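Long-range contact in RND efflux system, outer membrane lipoprotein, NodT family (Burkholderia mallei, PDB 6U94), which probably serves as the outer-membrane channel of an RND-type efflux system, letting substrates leave the cell: residues I79-R90 / E169-D180. Sequence-based numbering, arbitrary orientation.
Sequences IDEARALYRIQR and EVANTYLTLLAD. With GOL (glycerol), chain D.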
# COMPACT_ATOMS: atom_id res chain seq x y z
N ILE A 79 -13.47 -6.84 6.37
CA ILE A 79 -12.12 -6.49 5.96
C ILE A 79 -11.22 -7.72 5.99
O ILE A 79 -10.37 -7.90 5.11
CB ILE A 79 -11.58 -5.37 6.87
CG1 ILE A 79 -12.42 -4.10 6.71
CG2 ILE A 79 -10.11 -5.08 6.57
CD1 ILE A 79 -12.23 -3.10 7.83
N ASP A 80 -11.41 -8.58 6.99
CA ASP A 80 -10.63 -9.81 7.06
C ASP A 80 -10.93 -10.72 5.88
O ASP A 80 -10.02 -11.31 5.28
CB ASP A 80 -10.90 -10.53 8.38
CG ASP A 80 -9.64 -10.93 9.10
OD1 ASP A 80 -9.12 -10.12 9.90
OD2 ASP A 80 -9.16 -12.06 8.87
N GLU A 81 -12.21 -10.87 5.53
CA GLU A 81 -12.58 -11.73 4.41
C GLU A 81 -12.08 -11.17 3.09
O GLU A 81 -11.60 -11.91 2.23
CB GLU A 81 -14.09 -11.93 4.37
CG GLU A 81 -14.58 -12.71 3.16
CD GLU A 81 -16.09 -12.82 3.09
OE1 GLU A 81 -16.77 -12.30 4.01
OE2 GLU A 81 -16.60 -13.43 2.13
N ALA A 82 -12.20 -9.85 2.91
CA ALA A 82 -11.79 -9.23 1.65
C ALA A 82 -10.29 -9.37 1.43
O ALA A 82 -9.84 -9.72 0.33
CB ALA A 82 -12.20 -7.76 1.63
N ARG A 83 -9.49 -9.10 2.47
CA ARG A 83 -8.05 -9.23 2.34
C ARG A 83 -7.64 -10.65 1.98
O ARG A 83 -6.73 -10.86 1.17
CB ARG A 83 -7.37 -8.79 3.65
CG ARG A 83 -7.41 -7.30 3.89
CD ARG A 83 -7.06 -6.95 5.32
NE ARG A 83 -5.79 -7.56 5.74
CZ ARG A 83 -4.60 -7.03 5.50
NH1 ARG A 83 -4.50 -5.89 4.82
NH2 ARG A 83 -3.50 -7.65 5.92
N ALA A 84 -8.32 -11.64 2.56
CA ALA A 84 -8.02 -13.03 2.22
C ALA A 84 -8.39 -13.35 0.78
O ALA A 84 -7.79 -14.24 0.17
CB ALA A 84 -8.76 -13.98 3.18
N LEU A 85 -9.36 -12.63 0.22
CA LEU A 85 -9.78 -12.92 -1.15
C LEU A 85 -8.75 -12.45 -2.17
O LEU A 85 -8.46 -13.16 -3.14
CB LEU A 85 -11.14 -12.28 -1.43
CG LEU A 85 -12.36 -13.05 -0.94
CD1 LEU A 85 -13.65 -12.36 -1.37
CD2 LEU A 85 -12.32 -14.49 -1.45
N TYR A 86 -8.17 -11.27 -1.97
CA TYR A 86 -7.36 -10.65 -3.01
C TYR A 86 -5.96 -10.23 -2.58
O TYR A 86 -5.17 -9.85 -3.46
CB TYR A 86 -8.08 -9.41 -3.57
CG TYR A 86 -7.71 -8.13 -2.86
CD1 TYR A 86 -8.23 -7.83 -1.61
CD2 TYR A 86 -6.84 -7.22 -3.44
CE1 TYR A 86 -7.89 -6.66 -0.95
CE2 TYR A 86 -6.49 -6.05 -2.80
CZ TYR A 86 -7.02 -5.77 -1.55
OH TYR A 86 -6.68 -4.61 -0.90
N ARG A 87 -5.61 -10.27 -1.30
CA ARG A 87 -4.37 -9.63 -0.88
C ARG A 87 -3.41 -10.56 -0.14
O ARG A 87 -2.22 -10.57 -0.45
CB ARG A 87 -4.68 -8.41 -0.01
CG ARG A 87 -3.49 -7.49 0.19
CD ARG A 87 -3.92 -6.15 0.75
NE ARG A 87 -2.82 -5.20 0.82
CZ ARG A 87 -2.90 -3.99 1.37
NH1 ARG A 87 -4.05 -3.58 1.91
NH2 ARG A 87 -1.84 -3.20 1.39
N ILE A 88 -3.92 -11.32 0.83
CA ILE A 88 -3.04 -12.10 1.70
C ILE A 88 -2.22 -13.10 0.89
O ILE A 88 -1.01 -13.25 1.08
CB ILE A 88 -3.85 -12.80 2.80
CG1 ILE A 88 -4.73 -11.80 3.54
CG2 ILE A 88 -2.91 -13.50 3.78
CD1 ILE A 88 -3.96 -10.72 4.25
N GLN A 89 -2.88 -13.80 -0.04
CA GLN A 89 -2.20 -14.84 -0.81
C GLN A 89 -1.41 -14.30 -1.99
O GLN A 89 -0.59 -15.04 -2.55
CB GLN A 89 -3.20 -15.89 -1.29
CG GLN A 89 -3.75 -16.78 -0.19
CD GLN A 89 -2.71 -17.74 0.39
OE1 GLN A 89 -1.53 -17.68 0.05
NE2 GLN A 89 -3.16 -18.63 1.27
N ARG A 90 -1.63 -13.05 -2.40
CA ARG A 90 -0.83 -12.44 -3.45
C ARG A 90 0.42 -11.76 -2.90
O ARG A 90 1.12 -11.08 -3.66
CB ARG A 90 -1.67 -11.45 -4.25
CG ARG A 90 -2.37 -12.07 -5.44
CD ARG A 90 -2.88 -11.01 -6.38
NE ARG A 90 -4.34 -10.92 -6.38
CZ ARG A 90 -5.02 -9.92 -6.92
NH1 ARG A 90 -4.37 -8.91 -7.50
NH2 ARG A 90 -6.35 -9.91 -6.87
N GLU A 169 -8.60 -0.02 2.88
CA GLU A 169 -8.76 -1.30 2.19
C GLU A 169 -9.65 -1.18 0.97
O GLU A 169 -9.44 -1.88 -0.03
CB GLU A 169 -9.30 -2.35 3.15
CG GLU A 169 -8.97 -3.78 2.75
CD GLU A 169 -7.48 -4.06 2.75
OE1 GLU A 169 -6.83 -3.85 3.80
OE2 GLU A 169 -6.94 -4.47 1.71
N VAL A 170 -10.65 -0.30 1.02
CA VAL A 170 -11.47 -0.04 -0.17
C VAL A 170 -10.62 0.59 -1.26
O VAL A 170 -10.74 0.25 -2.45
CB VAL A 170 -12.68 0.84 0.19
CG1 VAL A 170 -13.40 1.29 -1.07
CG2 VAL A 170 -13.63 0.09 1.12
N ALA A 171 -9.74 1.52 -0.89
CA ALA A 171 -8.91 2.21 -1.88
C ALA A 171 -7.90 1.26 -2.50
O ALA A 171 -7.73 1.23 -3.73
CB ALA A 171 -8.20 3.40 -1.24
N ASN A 172 -7.22 0.46 -1.68
CA ASN A 172 -6.22 -0.46 -2.21
C ASN A 172 -6.86 -1.54 -3.07
O ASN A 172 -6.21 -2.05 -3.99
CB ASN A 172 -5.42 -1.09 -1.08
CG ASN A 172 -4.24 -1.91 -1.58
OD1 ASN A 172 -3.22 -1.35 -1.97
ND2 ASN A 172 -4.38 -3.23 -1.57
N THR A 173 -8.11 -1.90 -2.79
CA THR A 173 -8.78 -2.93 -3.58
C THR A 173 -9.23 -2.39 -4.94
O THR A 173 -9.11 -3.09 -5.95
CB THR A 173 -9.96 -3.50 -2.81
OG1 THR A 173 -9.50 -4.03 -1.57
CG2 THR A 173 -10.64 -4.61 -3.59
N TYR A 174 -9.76 -1.17 -4.97
CA TYR A 174 -10.17 -0.58 -6.24
C TYR A 174 -8.97 -0.22 -7.10
O TYR A 174 -9.00 -0.36 -8.32
CB TYR A 174 -11.05 0.65 -5.99
CG TYR A 174 -11.50 1.36 -7.25
CD1 TYR A 174 -12.42 0.77 -8.11
CD2 TYR A 174 -11.02 2.62 -7.57
CE1 TYR A 174 -12.84 1.43 -9.25
CE2 TYR A 174 -11.43 3.28 -8.71
CZ TYR A 174 -12.34 2.68 -9.55
OH TYR A 174 -12.76 3.33 -10.69
N LEU A 175 -7.89 0.25 -6.47
CA LEU A 175 -6.66 0.50 -7.21
C LEU A 175 -6.08 -0.80 -7.75
O LEU A 175 -5.66 -0.87 -8.91
CB LEU A 175 -5.64 1.22 -6.32
CG LEU A 175 -5.98 2.69 -6.03
CD1 LEU A 175 -4.96 3.31 -5.09
CD2 LEU A 175 -6.08 3.47 -7.32
N THR A 176 -6.05 -1.84 -6.92
CA THR A 176 -5.61 -3.15 -7.39
C THR A 176 -6.49 -3.65 -8.54
O THR A 176 -5.99 -4.29 -9.48
CB THR A 176 -5.61 -4.16 -6.24
OG1 THR A 176 -4.64 -3.77 -5.26
CG2 THR A 176 -5.29 -5.56 -6.73
N LEU A 177 -7.79 -3.36 -8.49
CA LEU A 177 -8.67 -3.72 -9.60
C LEU A 177 -8.23 -3.04 -10.89
O LEU A 177 -8.08 -3.70 -11.93
CB LEU A 177 -10.11 -3.34 -9.26
CG LEU A 177 -11.14 -3.55 -10.37
CD1 LEU A 177 -11.22 -5.02 -10.75
CD2 LEU A 177 -12.50 -3.03 -9.95
N LEU A 178 -8.02 -1.73 -10.85
CA LEU A 178 -7.60 -1.00 -12.05
C LEU A 178 -6.24 -1.47 -12.54
O LEU A 178 -5.97 -1.44 -13.75
CB LEU A 178 -7.59 0.50 -11.77
CG LEU A 178 -8.92 1.08 -11.29
CD1 LEU A 178 -8.83 2.58 -11.14
CD2 LEU A 178 -10.05 0.69 -12.23
N ALA A 179 -5.37 -1.92 -11.63
CA ALA A 179 -4.08 -2.45 -12.05
C ALA A 179 -4.23 -3.79 -12.74
O ALA A 179 -3.61 -4.04 -13.78
CB ALA A 179 -3.14 -2.56 -10.84
N ASP A 180 -5.07 -4.67 -12.19
CA ASP A 180 -5.27 -5.99 -12.79
C ASP A 180 -5.99 -5.90 -14.14
O ASP A 180 -5.82 -6.81 -14.97
CB ASP A 180 -6.06 -6.89 -11.83
CG ASP A 180 -5.16 -7.55 -10.80
OD1 ASP A 180 -4.02 -7.91 -11.15
OD2 ASP A 180 -5.58 -7.70 -9.63
C1 GOL D . -0.06 -6.79 -9.13
O1 GOL D . 0.46 -7.84 -9.88
C2 GOL D . -1.55 -7.11 -8.89
O2 GOL D . -2.40 -6.33 -9.65
C3 GOL D . -1.75 -6.92 -7.37
O3 GOL D . -1.66 -8.17 -6.79
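Tyr-86 pushes its phenol as a knob into the hole formed by Glu-169, Asn-172, Thr-173 and Thr-176. Its OH gives a hydrogen bond to Glu-169 OE2 (2.6 Å), nearly in line with the carboxylate C-O bond, and takes one from Asn-172 ND2 (2.8 Å), almost straight at 169° and in the amide plane. Thr-173 CG2 sits over one face of the ring, a CH-pi contact 4.2 Å from the ring centroid; Arg-87 CB covers the opposite face and Thr-176 OG1 lies at the edge. A bend at chi2 turns the Glu-169 carboxylate toward the phenol and toward two arginines. Arg-83 NH1 meets OE1 of Glu-169 at 3.3 Å, with the guanidinium plane turned nearly perpendicular to the carboxylate. Arg-87 NH1 reaches Glu-169 OE2 at 3.0 Å, giving OE2 a second bond; both arginines come from the syn side but tilted out of the carboxylate plane, and the gathered donors would be expected to stabilise the buried negative charge. The extended Arg-87 chain also lays its guanidinium against the Asn-172 amide, the planes 21° apart and ND2 over the guanidinium centre.

This network joins helix 72-86 to the long helix 156-203 in the largely helical body of an outer membrane efflux protein; the axes of 79-86 and 169-180 run near-parallel, 24° apart. Farther along, Arg-90 NH1 makes a short but bent salt bridge to the syn lone pair of Asp-180 OD2 (2.7 Å), which lies tilted from the guanidinium plane. A glycerol, probably a crystallisation additive, donates a hydrogen bond from O2 to Asp-180 OD1, and its O3 accepts a weak one from Arg-90 NH1.

Farther out, Asp-239 of helix 211-247 forms a salt bridge with Arg-90 NH2, Asn-172 OD1 is hydrogen-bonded to Thr-446 OG1, which fixes the amide flip, and the carbonyls of Ala-126 and Val-128 accept from Arg-83 NH2.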